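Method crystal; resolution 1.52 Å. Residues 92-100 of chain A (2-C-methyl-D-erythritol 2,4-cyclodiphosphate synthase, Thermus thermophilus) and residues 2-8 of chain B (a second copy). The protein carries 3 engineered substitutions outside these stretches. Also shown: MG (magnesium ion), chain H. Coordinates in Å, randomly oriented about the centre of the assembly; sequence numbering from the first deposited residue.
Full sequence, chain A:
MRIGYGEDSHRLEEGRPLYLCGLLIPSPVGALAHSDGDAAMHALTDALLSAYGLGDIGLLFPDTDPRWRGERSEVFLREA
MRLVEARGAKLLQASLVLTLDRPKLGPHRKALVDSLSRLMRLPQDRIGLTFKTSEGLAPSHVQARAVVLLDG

Chain A, residues 92-100: LQASLVLTL
Chain B, residues 2-8: RIGYGED

Two parallel strands from two copies of the synthase pack through their side chains, with a hydrogen bond from Y5(B) N to S95(A) OG and bridging waters. The chain A strand, already under way at L92(A), and the chain B strand from I3(B) run 3° apart, and their axes approach to 5.9 Å. S95(A) lies nearest G4(B), CA to CA 5.6 Å, and V97(A) nearest G6(B), CA to CA 6.6 Å. Both backbones are extended except at L92(A), phi/psi -113/-38: S95(A) has phi/psi -131/121, Y5(B) -131/129.

In chain A, Q93(A), S95(A), V97(A) and T99(A) point toward chain B, while A94(A), L96(A) and L98(A) point away. Y5(B) and E7(B) point toward chain A. G4(B) and G6(B), which alternate with them, have no side chain.

S95(A), rotamer t, brings OG to 2.9 Å from Y5(B) N and accepts its hydrogen bond, so a side chain meets a backbone amide. V97(A), also t, sets CG2 3.5 Å from Y5(B) CD2, an apolar contact with the ring (chi1 t, chi2 72°).

E7(B), chi1 m and chi2 t, places OE2 3.6 Å from V97(A) CB. Water 2 links E7(B) OE2 (2.8 Å), V97(A) O (3.0 Å) and T99(A) OG1 (2.7 Å). Water 1 joins L96(A) O (2.8 Å) to Y5(B) O (2.7 Å). D8(B) points away and binds magnesium through OD2 at 2.1 Å and OD1 at 2.5 Å.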

ATOM      1  N   LEU A  92       7.515   8.644 -14.870  1.00 10.61           N
ATOM      2  CA  LEU A  92       6.693   7.998 -15.880  1.00 11.16           C
ATOM      3  C   LEU A  92       5.234   7.844 -15.484  1.00 10.00           C
ATOM      4  O   LEU A  92       4.334   7.953 -16.308  1.00 12.79           O
ATOM      5  CB  LEU A  92       7.217   6.585 -16.218  1.00 14.44           C
ATOM      6  CG  LEU A  92       6.362   5.850 -17.259  1.00 28.22           C
ATOM      7  CD1 LEU A  92       6.302   6.576 -18.593  1.00 35.66           C
ATOM      8  CD2 LEU A  92       6.893   4.439 -17.479  1.00 36.87           C
ATOM      9  N   GLN A  93       4.998   7.547 -14.192  1.00 11.71           N
ATOM     10  CA  GLN A  93       3.621   7.234 -13.815  1.00  7.97           C
ATOM     11  C   GLN A  93       3.365   7.462 -12.339  1.00  8.86           C
ATOM     12  O   GLN A  93       4.321   7.236 -11.565  1.00 12.01           O
ATOM     13  CB  GLN A  93       3.335   5.746 -14.130  1.00 11.29           C
ATOM     14  CG  GLN A  93       1.848   5.415 -13.987  1.00 13.88           C
ATOM     15  CD  GLN A  93       1.410   4.175 -14.756  1.00 15.01           C
ATOM     16  OE1 GLN A  93       0.211   3.980 -15.028  1.00 14.67           O
ATOM     17  NE2 GLN A  93       2.402   3.346 -15.060  1.00  9.33           N
ATOM     18  N   ALA A  94       2.148   7.856 -11.961  1.00  7.63           N
ATOM     19  CA  ALA A  94       1.804   7.884 -10.534  1.00  9.58           C
ATOM     20  C   ALA A  94       0.438   7.224 -10.362  1.00 12.04           C
ATOM     21  O   ALA A  94      -0.476   7.531 -11.118  1.00 10.56           O
ATOM     22  CB  ALA A  94       1.812   9.302  -9.964  1.00 11.42           C
ATOM     23  N   SER A  95       0.318   6.331  -9.378  1.00 10.50           N
ATOM     24  CA  SER A  95      -0.931   5.626  -9.141  1.00  7.29           C
ATOM     25  C   SER A  95      -1.230   5.734  -7.659  1.00 15.10           C
ATOM     26  O   SER A  95      -0.377   5.318  -6.870  1.00 15.83           O
ATOM     27  CB  SER A  95      -0.810   4.155  -9.556  1.00 12.19           C
ATOM     28  OG  SER A  95      -2.064   3.508  -9.346  1.00 15.69           O
ATOM     29  N   LEU A  96      -2.381   6.305  -7.298  1.00 11.75           N
ATOM     30  CA  LEU A  96      -2.611   6.448  -5.858  1.00 13.95           C
ATOM     31  C   LEU A  96      -4.078   6.288  -5.498  1.00 15.06           C
ATOM     32  O   LEU A  96      -4.940   6.470  -6.351  1.00 10.07           O
ATOM     33  CB  LEU A  96      -2.138   7.813  -5.368  1.00 11.04           C
ATOM     34  CG  LEU A  96      -2.948   9.008  -5.869  1.00  9.02           C
ATOM     35  CD1 LEU A  96      -2.693  10.243  -5.014  1.00 13.22           C
ATOM     36  CD2 LEU A  96      -2.586   9.325  -7.316  1.00 12.58           C
ATOM     37  N   VAL A  97      -4.269   5.964  -4.218  1.00  9.42           N
ATOM     38  CA  VAL A  97      -5.613   5.798  -3.687  1.00  7.97           C
ATOM     39  C   VAL A  97      -5.832   6.802  -2.559  1.00 11.95           C
ATOM     40  O   VAL A  97      -5.004   6.912  -1.655  1.00 11.50           O
ATOM     41  CB  VAL A  97      -5.825   4.398  -3.093  1.00  9.90           C
ATOM     42  CG1 VAL A  97      -7.245   4.184  -2.615  1.00 10.82           C
ATOM     43  CG2 VAL A  97      -5.460   3.336  -4.140  1.00 12.89           C
ATOM     44  N   LEU A  98      -6.960   7.490  -2.651  1.00 10.57           N
ATOM     45  CA  LEU A  98      -7.426   8.346  -1.584  1.00 14.13           C
ATOM     46  C   LEU A  98      -8.632   7.693  -0.899  1.00 16.90           C
ATOM     47  O   LEU A  98      -9.571   7.298  -1.594  1.00 12.02           O
ATOM     48  CB  LEU A  98      -7.847   9.708  -2.095  1.00 12.23           C
ATOM     49  CG  LEU A  98      -6.815  10.396  -2.978  1.00 14.94           C
ATOM     50  CD1 LEU A  98      -7.300  11.817  -3.277  1.00 17.35           C
ATOM     51  CD2 LEU A  98      -5.443  10.406  -2.328  1.00 17.25           C
ATOM     52  N   THR A  99      -8.527   7.638   0.426  1.00 10.39           N
ATOM     53  CA  THR A  99      -9.572   7.018   1.232  1.00 12.87           C
ATOM     54  C   THR A  99     -10.108   8.006   2.249  1.00 16.06           C
ATOM     55  O   THR A  99      -9.351   8.593   3.030  1.00 14.73           O
ATOM     56  CB  THR A  99      -9.016   5.775   1.956  1.00 12.52           C
ATOM     57  OG1 THR A  99      -8.482   4.862   0.989  1.00 13.41           O
ATOM     58  CG2 THR A  99     -10.120   5.056   2.697  1.00 11.93           C
ATOM     59  N   LEU A 100     -11.414   8.209   2.224  1.00 15.03           N
ATOM     60  CA  LEU A 100     -12.092   9.068   3.203  1.00 17.67           C
ATOM     61  C   LEU A 100     -13.600   8.854   3.083  1.00 19.43           C
ATOM     62  O   LEU A 100     -14.105   8.551   1.994  1.00 13.17           O
ATOM     63  CB  LEU A 100     -11.712  10.533   3.020  1.00 19.89           C
ATOM     64  CG  LEU A 100     -12.318  11.315   1.856  1.00 14.41           C
ATOM     65  CD1 LEU A 100     -11.834  12.766   1.853  1.00 20.41           C
ATOM     66  CD2 LEU A 100     -11.993  10.665   0.528  1.00 18.32           C
TER
ATOM     67  N   ARG B   2       3.850  -0.230 -17.186  1.00 10.16           N
ATOM     68  CA  ARG B   2       2.826   0.464 -16.415  1.00 10.43           C
ATOM     69  C   ARG B   2       2.592  -0.280 -15.085  1.00  9.60           C
ATOM     70  O   ARG B   2       2.712  -1.494 -14.969  1.00 10.29           O
ATOM     71  CB  ARG B   2       1.504   0.608 -17.154  1.00 14.22           C
ATOM     72  CG  ARG B   2       1.554   1.550 -18.371  1.00 18.71           C
ATOM     73  CD  ARG B   2       0.243   1.492 -19.143  1.00 12.46           C
ATOM     74  NE  ARG B   2       0.189   2.484 -20.201  1.00 20.49           N
ATOM     75  CZ  ARG B   2      -0.279   3.714 -20.093  1.00 20.10           C
ATOM     76  NH1 ARG B   2      -0.771   4.208 -18.969  1.00 14.09           N
ATOM     77  NH2 ARG B   2      -0.269   4.509 -21.153  1.00 18.51           N
ATOM     78  N   ILE B   3       2.273   0.579 -14.122  1.00 10.14           N
ATOM     79  CA  ILE B   3       1.990   0.074 -12.785  1.00 10.19           C
ATOM     80  C   ILE B   3       0.623   0.611 -12.381  1.00  9.47           C
ATOM     81  O   ILE B   3       0.209   1.685 -12.815  1.00  9.79           O
ATOM     82  CB  ILE B   3       3.066   0.497 -11.776  1.00 14.11           C
ATOM     83  CG1 ILE B   3       3.060  -0.300 -10.475  1.00 19.15           C
ATOM     84  CG2 ILE B   3       2.982   2.001 -11.465  1.00 11.99           C
ATOM     85  CD1 ILE B   3       4.405  -0.270  -9.773  1.00 29.95           C
ATOM     86  N   GLY B   4      -0.089  -0.154 -11.568  1.00  7.62           N
ATOM     87  CA  GLY B   4      -1.338   0.337 -10.986  1.00  8.92           C
ATOM     88  C   GLY B   4      -1.407  -0.154  -9.536  1.00 12.14           C
ATOM     89  O   GLY B   4      -0.870  -1.206  -9.180  1.00  8.68           O
ATOM     90  N   TYR B   5      -2.085   0.630  -8.710  1.00 10.55           N
ATOM     91  CA  TYR B   5      -2.225   0.384  -7.284  1.00  8.04           C
ATOM     92  C   TYR B   5      -3.691   0.506  -6.900  1.00 11.30           C
ATOM     93  O   TYR B   5      -4.325   1.511  -7.256  1.00 10.59           O
ATOM     94  CB  TYR B   5      -1.376   1.407  -6.499  1.00  7.88           C
ATOM     95  CG  TYR B   5      -1.479   1.156  -5.002  1.00 10.59           C
ATOM     96  CD1 TYR B   5      -0.852   0.059  -4.428  1.00 11.10           C
ATOM     97  CD2 TYR B   5      -2.194   2.004  -4.177  1.00 16.04           C
ATOM     98  CE1 TYR B   5      -0.938  -0.187  -3.069  1.00  9.69           C
ATOM     99  CE2 TYR B   5      -2.298   1.770  -2.814  1.00 14.39           C
ATOM    100  CZ  TYR B   5      -1.666   0.668  -2.281  1.00 12.19           C
ATOM    101  OH  TYR B   5      -1.734   0.412  -0.930  1.00 18.97           O
ATOM    102  N   GLY B   6      -4.263  -0.468  -6.202  1.00  7.71           N
ATOM    103  CA  GLY B   6      -5.678  -0.413  -5.847  1.00  7.87           C
ATOM    104  C   GLY B   6      -5.885  -0.886  -4.412  1.00 12.13           C
ATOM    105  O   GLY B   6      -5.116  -1.677  -3.870  1.00  9.63           O
ATOM    106  N   GLU B   7      -6.946  -0.388  -3.774  1.00  9.88           N
ATOM    107  CA  GLU B   7      -7.255  -0.812  -2.419  1.00  7.80           C
ATOM    108  C   GLU B   7      -8.765  -1.065  -2.286  1.00  8.56           C
ATOM    109  O   GLU B   7      -9.558  -0.444  -2.985  1.00 13.40           O
ATOM    110  CB  GLU B   7      -6.913   0.225  -1.371  1.00  8.13           C
ATOM    111  CG  GLU B   7      -5.445   0.645  -1.282  1.00 13.10           C
ATOM    112  CD  GLU B   7      -5.344   1.463   0.015  1.00 25.66           C
ATOM    113  OE1 GLU B   7      -5.654   0.900   1.091  1.00 55.78           O
ATOM    114  OE2 GLU B   7      -4.995   2.637  -0.034  1.00 29.12           O
ATOM    115  N   ASP B   8      -9.099  -1.927  -1.349  1.00  8.02           N
ATOM    116  CA  ASP B   8     -10.517  -2.045  -0.994  1.00  9.01           C
ATOM    117  C   ASP B   8     -10.604  -2.569   0.443  1.00 12.28           C
ATOM    118  O   ASP B   8      -9.723  -3.235   0.959  1.00 11.81           O
ATOM    119  CB  ASP B   8     -11.287  -2.953  -1.932  1.00 12.54           C
ATOM    120  CG  ASP B   8     -12.775  -3.051  -1.622  1.00 19.05           C
ATOM    121  OD1 ASP B   8     -13.416  -1.987  -1.553  1.00 18.75           O
ATOM    122  OD2 ASP B   8     -13.380  -4.139  -1.636  1.00 16.59           O
TER
HETATM  123 MG    MG H1562     -15.197  -3.458  -2.359  1.00 24.40          MG
HETATM  124  O   HOH W   1      -5.160   4.057  -7.724  1.00 10.90           O
HETATM  125  O   HOH W   2      -5.820   5.221   0.667  1.00 15.40           O
HETATM  126  O   HOH W   3      -8.513   2.367   1.301  1.00 23.10           O
HETATM  127  O   HOH W   4     -15.810  -1.671  -2.684  1.00 26.70           O